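Local atomic coordinates of tail fiber protein (Acinetobacter phage AM24, PDB entry 5W5P), a protein that probably serves as the trimeric tailspike with which the phage recognises, and perhaps depolymerises, the capsular polysaccharide of its Acinetobacter host. Residues D43-F48 / Q55-G60; D86-V91 / R100-H105; A123-A128 / V136-A141. All coordinates share one frame; numbering follows the deposited sequence.

Contact 1. Residues D43-F48 / Q55-G60; sequences DDLRNF and QTVYVG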
loop_
_atom_site.group_PDB
_atom_site.type_symbol
_atom_site.label_atom_id
_atom_site.label_comp_id
_atom_site.label_asym_id
_atom_site.label_seq_id
_atom_site.Cartn_x
_atom_site.Cartn_y
_atom_site.Cartn_z
ATOM N N ASP A 43 36.873 -13.113 -38.564
ATOM C CA ASP A 43 37.496 -13.312 -39.868
ATOM C C ASP A 43 38.035 -14.729 -40.025
ATOM O O ASP A 43 37.997 -15.287 -41.128
ATOM C CB ASP A 43 38.612 -12.287 -40.080
ATOM C CG ASP A 43 39.104 -12.248 -41.516
ATOM O OD1 ASP A 43 38.296 -11.929 -42.415
ATOM O OD2 ASP A 43 40.301 -12.536 -41.751
ATOM N N ASP A 44 38.536 -15.326 -38.940
ATOM C CA ASP A 44 39.004 -16.705 -39.013
ATOM C C ASP A 44 37.867 -17.668 -39.319
ATOM O O ASP A 44 38.073 -18.659 -40.026
ATOM C CB ASP A 44 39.688 -17.100 -37.707
ATOM C CG ASP A 44 40.949 -16.309 -37.451
ATOM O OD1 ASP A 44 41.549 -15.809 -38.427
ATOM O OD2 ASP A 44 41.341 -16.187 -36.271
ATOM N N LEU A 45 36.666 -17.405 -38.799
ATOM C CA LEU A 45 35.536 -18.278 -39.104
ATOM C C LEU A 45 35.107 -18.132 -40.557
ATOM O O LEU A 45 34.900 -19.135 -41.250
ATOM C CB LEU A 45 34.370 -17.983 -38.165
ATOM C CG LEU A 45 33.111 -18.821 -38.396
ATOM C CD1 LEU A 45 33.326 -20.269 -37.977
ATOM C CD2 LEU A 45 31.931 -18.221 -37.654
ATOM N N ARG A 46 34.979 -16.892 -41.041
ATOM C CA ARG A 46 34.571 -16.674 -42.428
ATOM C C ARG A 46 35.558 -17.284 -43.414
ATOM O O ARG A 46 35.177 -17.627 -44.538
ATOM C CB ARG A 46 34.408 -15.178 -42.704
ATOM C CG ARG A 46 33.199 -14.546 -42.025
ATOM C CD ARG A 46 32.932 -13.147 -42.556
ATOM N NE ARG A 46 31.808 -12.520 -41.876
ATOM C CZ ARG A 46 31.932 -11.639 -40.888
ATOM N NH1 ARG A 46 33.136 -11.274 -40.468
ATOM N NH2 ARG A 46 30.854 -11.120 -40.319
ATOM N N ASN A 47 36.823 -17.423 -43.020
ATOM C CA ASN A 47 37.824 -18.057 -43.868
ATOM C C ASN A 47 37.935 -19.557 -43.631
ATOM O O ASN A 47 38.677 -20.231 -44.352
ATOM C CB ASN A 47 39.192 -17.403 -43.648
ATOM C CG ASN A 47 39.290 -16.037 -44.289
ATOM O OD1 ASN A 47 39.892 -15.880 -45.349
ATOM N ND2 ASN A 47 38.684 -15.042 -43.657
ATOM N N PHE A 48 37.217 -20.089 -42.647
ATOM C CA PHE A 48 37.269 -21.502 -42.309
ATOM C C PHE A 48 36.179 -22.264 -43.050
ATOM O O PHE A 48 35.057 -21.772 -43.211
ATOM C CB PHE A 48 37.111 -21.679 -40.798
ATOM C CG PHE A 48 37.077 -23.112 -40.350
ATOM C CD1 PHE A 48 38.212 -23.903 -40.423
ATOM C CD2 PHE A 48 35.914 -23.661 -39.835
ATOM C CE1 PHE A 48 38.185 -25.221 -40.000
ATOM C CE2 PHE A 48 35.880 -24.978 -39.408
ATOM C CZ PHE A 48 37.017 -25.758 -39.489
ATOM N N GLN A 55 28.843 -29.054 -38.176
ATOM C CA GLN A 55 29.930 -28.950 -37.214
ATOM C C GLN A 55 29.748 -27.706 -36.356
ATOM O O GLN A 55 29.338 -26.651 -36.845
ATOM C CB GLN A 55 31.278 -28.902 -37.941
ATOM C CG GLN A 55 32.494 -28.824 -37.026
ATOM C CD GLN A 55 33.765 -28.453 -37.769
ATOM O OE1 GLN A 55 33.716 -27.982 -38.904
ATOM N NE2 GLN A 55 34.912 -28.668 -37.132
ATOM N N THR A 56 30.041 -27.834 -35.066
ATOM C CA THR A 56 30.056 -26.696 -34.156
ATOM C C THR A 56 31.502 -26.381 -33.798
ATOM O O THR A 56 32.237 -27.262 -33.333
ATOM C CB THR A 56 29.238 -26.965 -32.892
ATOM O OG1 THR A 56 27.930 -27.427 -33.249
ATOM C CG2 THR A 56 29.102 -25.683 -32.080
ATOM N N VAL A 57 31.906 -25.134 -34.029
ATOM C CA VAL A 57 33.226 -24.642 -33.671
ATOM C C VAL A 57 33.055 -23.440 -32.753
ATOM O O VAL A 57 31.995 -22.812 -32.695
ATOM C CB VAL A 57 34.065 -24.260 -34.908
ATOM C CG1 VAL A 57 34.306 -25.477 -35.786
ATOM C CG2 VAL A 57 33.377 -23.154 -35.692
ATOM N N TYR A 58 34.121 -23.115 -32.035
ATOM C CA TYR A 58 34.126 -21.984 -31.122
ATOM C C TYR A 58 34.961 -20.855 -31.709
ATOM O O TYR A 58 36.119 -21.066 -32.086
ATOM C CB TYR A 58 34.670 -22.389 -29.751
ATOM C CG TYR A 58 34.831 -21.219 -28.815
ATOM C CD1 TYR A 58 36.072 -20.639 -28.613
ATOM C CD2 TYR A 58 33.736 -20.681 -28.147
ATOM C CE1 TYR A 58 36.227 -19.565 -27.773
ATOM C CE2 TYR A 58 33.884 -19.599 -27.298
ATOM C CZ TYR A 58 35.133 -19.047 -27.117
ATOM O OH TYR A 58 35.305 -17.971 -26.277
ATOM N N VAL A 59 34.372 -19.665 -31.796
ATOM C CA VAL A 59 35.088 -18.457 -32.196
ATOM C C VAL A 59 35.405 -17.660 -30.940
ATOM O O VAL A 59 34.512 -17.388 -30.126
ATOM C CB VAL A 59 34.270 -17.621 -33.195
ATOM C CG1 VAL A 59 35.099 -16.459 -33.714
ATOM C CG2 VAL A 59 33.786 -18.491 -34.345
ATOM N N GLY A 60 36.672 -17.275 -30.786
ATOM C CA GLY A 60 37.115 -16.700 -29.524
ATOM C C GLY A 60 36.576 -15.303 -29.271
ATOM O O GLY A 60 36.192 -14.974 -28.149
#
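The ring of Phe48 meets the amide of Gln55 at its edge: Gln55 OE1 lies near the ring plane, 3.7 Å from Phe48 CE2, and the amide and ring planes stand 52° apart. Val57 approaches the same corner of the ring obliquely, with CG1 4.0 Å from Phe48 CE2. The extended chain of Gln55 carries its amide out to the ring, and OE1 is held there by a hydrogen bond from Ile51 N, so a buried polar atom is satisfied from the loop between the two segments while it packs against aromatic carbon.

Leu45, three residues earlier and in the helix, packs beside the valines. Its CG is anti to the backbone N (chi1 179°), which brings CD1 and CD2 against them: Leu45 CD1 meets Val57 CG2 at 3.7 Å, and Leu45 CD2 meets Val59 CG2 at 3.8 Å. Val57 thus splits its branches, CG1 to the phenylalanine and CG2 to the leucine. No hydrogen bond crosses between the segments; apolar packing dominates.

Helix 42-46 lies against one face of the four-stranded antiparallel sheet, here at one of its two outer strands within the chain, 56-59. Leu45 also touches Phe73 of strand 71-75, Trp98 of strand 97-100 and Leu90 of strand 89-91, so this one side chain touches all four strands of the sheet.

Contact 2. Residues D86-V91 / R100-H105; sequences DGTILV and RKWNTH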
loop_
_atom_site.group_PDB
_atom_site.type_symbol
_atom_site.label_atom_id
_atom_site.label_comp_id
_atom_site.label_asym_id
_atom_site.label_seq_id
_atom_site.Cartn_x
_atom_site.Cartn_y
_atom_site.Cartn_z
ATOM N N ASP A 86 26.667 -10.096 -39.085
ATOM C CA ASP A 86 27.810 -9.688 -38.263
ATOM C C ASP A 86 27.539 -9.877 -36.770
ATOM O O ASP A 86 28.020 -9.110 -35.932
ATOM C CB ASP A 86 28.219 -8.243 -38.565
ATOM C CG ASP A 86 29.687 -7.980 -38.281
ATOM O OD1 ASP A 86 30.517 -8.855 -38.600
ATOM O OD2 ASP A 86 30.011 -6.902 -37.745
ATOM N N GLY A 87 26.775 -10.913 -36.426
ATOM C CA GLY A 87 26.516 -11.189 -35.027
ATOM C C GLY A 87 26.037 -12.593 -34.718
ATOM O O GLY A 87 26.582 -13.254 -33.830
ATOM N N THR A 88 25.001 -13.055 -35.419
ATOM C CA THR A 88 24.460 -14.388 -35.202
ATOM C C THR A 88 24.443 -15.245 -36.454
ATOM O O THR A 88 24.384 -16.472 -36.336
ATOM C CB THR A 88 23.030 -14.315 -34.639
ATOM O OG1 THR A 88 22.184 -13.608 -35.556
ATOM C CG2 THR A 88 23.023 -13.602 -33.287
ATOM N N ILE A 89 24.487 -14.643 -37.638
ATOM C CA ILE A 89 24.628 -15.360 -38.897
ATOM C C ILE A 89 25.866 -14.804 -39.580
ATOM O O ILE A 89 25.866 -13.653 -40.038
ATOM C CB ILE A 89 23.391 -15.218 -39.794
ATOM C CG1 ILE A 89 22.109 -15.439 -38.989
ATOM C CG2 ILE A 89 23.452 -16.207 -40.948
ATOM C CD1 ILE A 89 20.860 -15.440 -39.832
ATOM N N LEU A 90 26.928 -15.605 -39.635
ATOM C CA LEU A 90 28.170 -15.238 -40.304
ATOM C C LEU A 90 28.348 -16.150 -41.510
ATOM O O LEU A 90 28.343 -17.378 -41.370
ATOM C CB LEU A 90 29.367 -15.346 -39.356
ATOM C CG LEU A 90 29.243 -14.649 -37.993
ATOM C CD1 LEU A 90 30.455 -14.912 -37.108
ATOM C CD2 LEU A 90 29.031 -13.158 -38.170
ATOM N N VAL A 91 28.498 -15.552 -42.688
ATOM C CA VAL A 91 28.621 -16.291 -43.939
ATOM C C VAL A 91 30.092 -16.359 -44.322
ATOM O O VAL A 91 30.769 -15.327 -44.415
ATOM C CB VAL A 91 27.788 -15.635 -45.052
ATOM C CG1 VAL A 91 27.991 -16.363 -46.363
ATOM C CG2 VAL A 91 26.316 -15.612 -44.664
ATOM N N ARG A 100 25.120 -18.719 -34.710
ATOM C CA ARG A 100 25.475 -18.776 -33.301
ATOM C C ARG A 100 24.481 -19.641 -32.540
ATOM O O ARG A 100 23.269 -19.575 -32.769
ATOM C CB ARG A 100 25.512 -17.363 -32.709
ATOM C CG ARG A 100 25.838 -17.293 -31.231
ATOM C CD ARG A 100 25.642 -15.876 -30.693
ATOM N NE ARG A 100 26.485 -14.897 -31.377
ATOM C CZ ARG A 100 27.726 -14.599 -31.009
ATOM N NH1 ARG A 100 28.271 -15.207 -29.966
ATOM N NH2 ARG A 100 28.422 -13.692 -31.679
ATOM N N LYS A 101 25.005 -20.470 -31.643
ATOM C CA LYS A 101 24.182 -21.269 -30.743
ATOM C C LYS A 101 23.847 -20.407 -29.533
ATOM O O LYS A 101 24.738 -20.046 -28.758
ATOM C CB LYS A 101 24.911 -22.541 -30.321
ATOM C CG LYS A 101 25.385 -23.421 -31.475
ATOM C CD LYS A 101 24.504 -24.650 -31.629
ATOM C CE LYS A 101 25.315 -25.866 -32.048
ATOM N NZ LYS A 101 24.470 -27.089 -32.079
ATOM N N TRP A 102 22.569 -20.065 -29.377
ATOM C CA TRP A 102 22.123 -19.282 -28.232
ATOM C C TRP A 102 20.637 -19.526 -28.011
ATOM O O TRP A 102 19.856 -19.523 -28.968
ATOM C CB TRP A 102 22.405 -17.786 -28.438
ATOM C CG TRP A 102 21.652 -17.147 -29.575
ATOM C CD1 TRP A 102 21.900 -17.296 -30.909
ATOM C CD2 TRP A 102 20.540 -16.250 -29.476
ATOM N NE1 TRP A 102 21.009 -16.553 -31.644
ATOM C CE2 TRP A 102 20.164 -15.902 -30.789
ATOM C CE3 TRP A 102 19.825 -15.707 -28.406
ATOM C CZ2 TRP A 102 19.107 -15.037 -31.059
ATOM C CZ3 TRP A 102 18.772 -14.852 -28.678
ATOM C CH2 TRP A 102 18.425 -14.525 -29.994
ATOM N N ASN A 103 20.255 -19.746 -26.754
ATOM C CA ASN A 103 18.858 -19.922 -26.381
ATOM C C ASN A 103 18.441 -18.950 -25.287
ATOM O O ASN A 103 17.363 -19.109 -24.699
ATOM C CB ASN A 103 18.592 -21.363 -25.934
ATOM C CG ASN A 103 19.551 -21.830 -24.858
ATOM O OD1 ASN A 103 20.121 -21.027 -24.119
ATOM N ND2 ASN A 103 19.731 -23.142 -24.760
ATOM N N THR A 104 19.275 -17.960 -24.991
ATOM C CA THR A 104 18.964 -16.974 -23.971
ATOM C C THR A 104 18.720 -15.614 -24.605
ATOM O O THR A 104 18.193 -15.512 -25.718
ATOM C CB THR A 104 20.105 -16.860 -22.962
ATOM O OG1 THR A 104 21.219 -16.212 -23.590
ATOM C CG2 THR A 104 20.531 -18.234 -22.473
ATOM N N HIS A 105 19.131 -14.572 -23.900
ATOM C CA HIS A 105 18.988 -13.195 -24.334
ATOM C C HIS A 105 20.154 -12.786 -25.230
ATOM O O HIS A 105 21.295 -13.211 -25.032
ATOM C CB HIS A 105 18.927 -12.297 -23.102
ATOM C CG HIS A 105 19.932 -12.667 -22.051
ATOM N ND1 HIS A 105 21.222 -13.043 -22.359
ATOM C CD2 HIS A 105 19.840 -12.718 -20.699
ATOM C CE1 HIS A 105 21.880 -13.313 -21.246
ATOM N NE2 HIS A 105 21.067 -13.120 -20.224
#
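Arg100 leaves its backbone with CG anti to N (chi1 178°), runs on extended through chi2, then bends at chi3 (-59°), and that bend brings the edge of the guanidinium up to Gly87 O. Two nitrogens grip the one oxygen side-on: Arg100 NH2 to Gly87 O is 2.9 Å and Arg100 NE to Gly87 O is 3.0 Å. Gly87 O sits in the guanidinium plane; NH2 lies in the carbonyl plane, whereas NE is tilted 22° from it. Both bonds are bent, as expected when two donors share an acceptor.

The backbone adds a third bond, from Arg100 N to Thr88 O at 2.9 Å. Thr88 turns its methyl to the indole of Trp102, CG2 lying 3.9 Å from Trp102 NE1 in an oblique approach, while its OG1 is bonded to Asn85 ND2.

The rest of the guanidinium is tied down by Gly69 O on NH2 and Gly70 O on NH1, with a cation-pi contact to Trp110, so its rotation is fixed from several directions. The arrangement is that of a beta-hairpin, strands 89-91 and 97-100, whose open end is secured by a buried arginine that gathers backbone carbonyls where the antiparallel sheet gives way to the chain leading into the probable beta-helix.

Contact 3. Residues A123-A128 / V136-A141; sequences AQVQKA and VWFGNA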
loop_
_atom_site.group_PDB
_atom_site.type_symbol
_atom_site.label_atom_id
_atom_site.label_comp_id
_atom_site.label_asym_id
_atom_site.label_seq_id
_atom_site.Cartn_x
_atom_site.Cartn_y
_atom_site.Cartn_z
ATOM N N ALA A 123 23.211 1.206 -32.849
ATOM C CA ALA A 123 22.943 0.374 -34.019
ATOM C C ALA A 123 23.159 -1.102 -33.708
ATOM O O ALA A 123 22.427 -1.964 -34.210
ATOM C CB ALA A 123 23.822 0.810 -35.192
ATOM N N GLN A 124 24.156 -1.409 -32.877
ATOM C CA GLN A 124 24.403 -2.789 -32.477
ATOM C C GLN A 124 23.364 -3.265 -31.469
ATOM O O GLN A 124 22.938 -4.424 -31.517
ATOM C CB GLN A 124 25.817 -2.925 -31.902
ATOM C CG GLN A 124 26.930 -2.738 -32.925
ATOM C CD GLN A 124 27.288 -1.273 -33.152
ATOM O OE1 GLN A 124 27.532 -0.529 -32.204
ATOM N NE2 GLN A 124 27.327 -0.859 -34.413
ATOM N N VAL A 125 22.950 -2.386 -30.549
ATOM C CA VAL A 125 21.842 -2.712 -29.653
ATOM C C VAL A 125 20.579 -2.981 -30.458
ATOM O O VAL A 125 19.814 -3.904 -30.154
ATOM C CB VAL A 125 21.632 -1.584 -28.623
ATOM C CG1 VAL A 125 20.353 -1.812 -27.819
ATOM C CG2 VAL A 125 22.832 -1.470 -27.693
ATOM N N GLN A 126 20.348 -2.189 -31.507
ATOM C CA GLN A 126 19.184 -2.414 -32.359
ATOM C C GLN A 126 19.234 -3.788 -33.014
ATOM O O GLN A 126 18.203 -4.460 -33.141
ATOM C CB GLN A 126 19.090 -1.318 -33.422
ATOM C CG GLN A 126 17.840 -1.398 -34.288
ATOM C CD GLN A 126 16.580 -1.047 -33.518
ATOM O OE1 GLN A 126 16.310 0.127 -33.248
ATOM N NE2 GLN A 126 15.802 -2.065 -33.154
ATOM N N LYS A 127 20.425 -4.227 -33.430
ATOM C CA LYS A 127 20.556 -5.546 -34.043
ATOM C C LYS A 127 20.211 -6.651 -33.052
ATOM O O LYS A 127 19.562 -7.640 -33.412
ATOM C CB LYS A 127 21.975 -5.734 -34.586
ATOM C CG LYS A 127 22.251 -5.006 -35.893
ATOM C CD LYS A 127 23.674 -5.261 -36.371
ATOM C CE LYS A 127 23.860 -4.883 -37.833
ATOM N NZ LYS A 127 25.144 -5.430 -38.377
ATOM N N ALA A 128 20.636 -6.504 -31.797
ATOM C CA ALA A 128 20.277 -7.489 -30.782
ATOM C C ALA A 128 18.775 -7.490 -30.499
ATOM O O ALA A 128 18.206 -8.548 -30.210
ATOM C CB ALA A 128 21.071 -7.232 -29.500
ATOM N N VAL A 136 17.093 -7.970 -24.665
ATOM C CA VAL A 136 18.495 -7.592 -24.778
ATOM C C VAL A 136 19.136 -7.616 -23.397
ATOM O O VAL A 136 18.501 -7.249 -22.401
ATOM C CB VAL A 136 18.620 -6.210 -25.445
ATOM C CG1 VAL A 136 20.073 -5.857 -25.714
ATOM C CG2 VAL A 136 17.841 -6.215 -26.734
ATOM N N TRP A 137 20.394 -8.056 -23.342
ATOM C CA TRP A 137 21.138 -8.228 -22.099
ATOM C C TRP A 137 22.546 -7.686 -22.309
ATOM O O TRP A 137 23.216 -8.062 -23.274
ATOM C CB TRP A 137 21.153 -9.710 -21.697
ATOM C CG TRP A 137 22.073 -10.129 -20.568
ATOM C CD1 TRP A 137 21.779 -10.163 -19.234
ATOM C CD2 TRP A 137 23.420 -10.616 -20.691
ATOM N NE1 TRP A 137 22.861 -10.622 -18.518
ATOM C CE2 TRP A 137 23.880 -10.912 -19.390
ATOM C CE3 TRP A 137 24.276 -10.834 -21.774
ATOM C CZ2 TRP A 137 25.164 -11.408 -19.146
ATOM C CZ3 TRP A 137 25.547 -11.325 -21.530
ATOM C CH2 TRP A 137 25.980 -11.603 -20.227
ATOM N N PHE A 138 22.991 -6.809 -21.409
ATOM C CA PHE A 138 24.182 -6.006 -21.642
ATOM C C PHE A 138 25.428 -6.519 -20.929
ATOM O O PHE A 138 26.507 -5.950 -21.123
ATOM C CB PHE A 138 23.919 -4.557 -21.234
ATOM C CG PHE A 138 23.067 -3.795 -22.216
ATOM C CD1 PHE A 138 21.682 -3.872 -22.166
ATOM C CD2 PHE A 138 23.653 -3.000 -23.190
ATOM C CE1 PHE A 138 20.898 -3.167 -23.066
ATOM C CE2 PHE A 138 22.874 -2.294 -24.091
ATOM C CZ PHE A 138 21.493 -2.375 -24.025
ATOM N N GLY A 139 25.319 -7.565 -20.114
ATOM C CA GLY A 139 26.499 -8.171 -19.520
ATOM C C GLY A 139 26.863 -7.607 -18.158
ATOM O O GLY A 139 26.062 -6.955 -17.480
ATOM N N ASN A 140 28.116 -7.850 -17.764
ATOM C CA ASN A 140 28.564 -7.596 -16.401
ATOM C C ASN A 140 29.163 -6.196 -16.254
ATOM O O ASN A 140 29.273 -5.426 -17.212
ATOM C CB ASN A 140 29.564 -8.667 -15.958
ATOM C CG ASN A 140 30.870 -8.635 -16.748
ATOM O OD1 ASN A 140 30.909 -8.238 -17.913
ATOM N ND2 ASN A 140 31.943 -9.065 -16.111
ATOM N N ALA A 141 29.566 -5.868 -15.023
ATOM C CA ALA A 141 30.009 -4.520 -14.684
ATOM C C ALA A 141 31.292 -4.113 -15.392
ATOM O O ALA A 141 31.621 -2.923 -15.403
ATOM C CB ALA A 141 30.197 -4.391 -13.171
#
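Val125 and Phe138 cross at about a right angle where helix 122-132 packs against strand 135-140, at the start of the right-handed parallel beta-helix probably adopted by this tailspike. Both methyls of Val125 meet the ring obliquely, from the same side of its plane: CG2 is 3.7 Å from Phe138 CE2, and CG1 is 4.0 Å from Phe138 CZ. Phe138 does not aim its CB straight at the helix; with CG anti to the carbonyl carbon (chi1 -76°), the ring is carried across until CE2 and CZ reach the valine. Phe145 meets that ring edge-to-face, and Ile166 of the neighbouring strand 164-169 also packs on it.

One turn further along the helix, Ala128 faces Val136. Both point toward each other, and the backbones come nearest at this pair, CA to CA 6.3 Å, which the small alanine probably permits. No hydrogen bond joins the segments, and all four touching residues are buried. Val151 of strand 151-153 also packs on Val125. Val136 divides its methyls over the alanine: CG1 lies 4.1 Å from Ala128 CB, and CG2 rests 4.1 Å from the carbonyl carbon, Ala128 C.

All three contacts are buried, but they differ in chemistry. Contacts 1 and 3 each lay a short helix on strands through apolar side chains, the first on the small antiparallel sheet, the third on the first strand of the parallel stack. Contact 2, between them along the chain, relies on backbone carbonyls held by arginine. Contacts 1 and 2 share that antiparallel sheet and are joined by a salt bridge, Arg46 NH2 to Asp86 OD1 at 2.9 Å. Contact 2 reaches contact 3 through the stacked rings of His105 and Trp137, whereas contacts 1 and 3 do not touch. Neighbouring subunits touch mostly residues outside these packing pairs, among them Tyr58, Lys101 and Asn103.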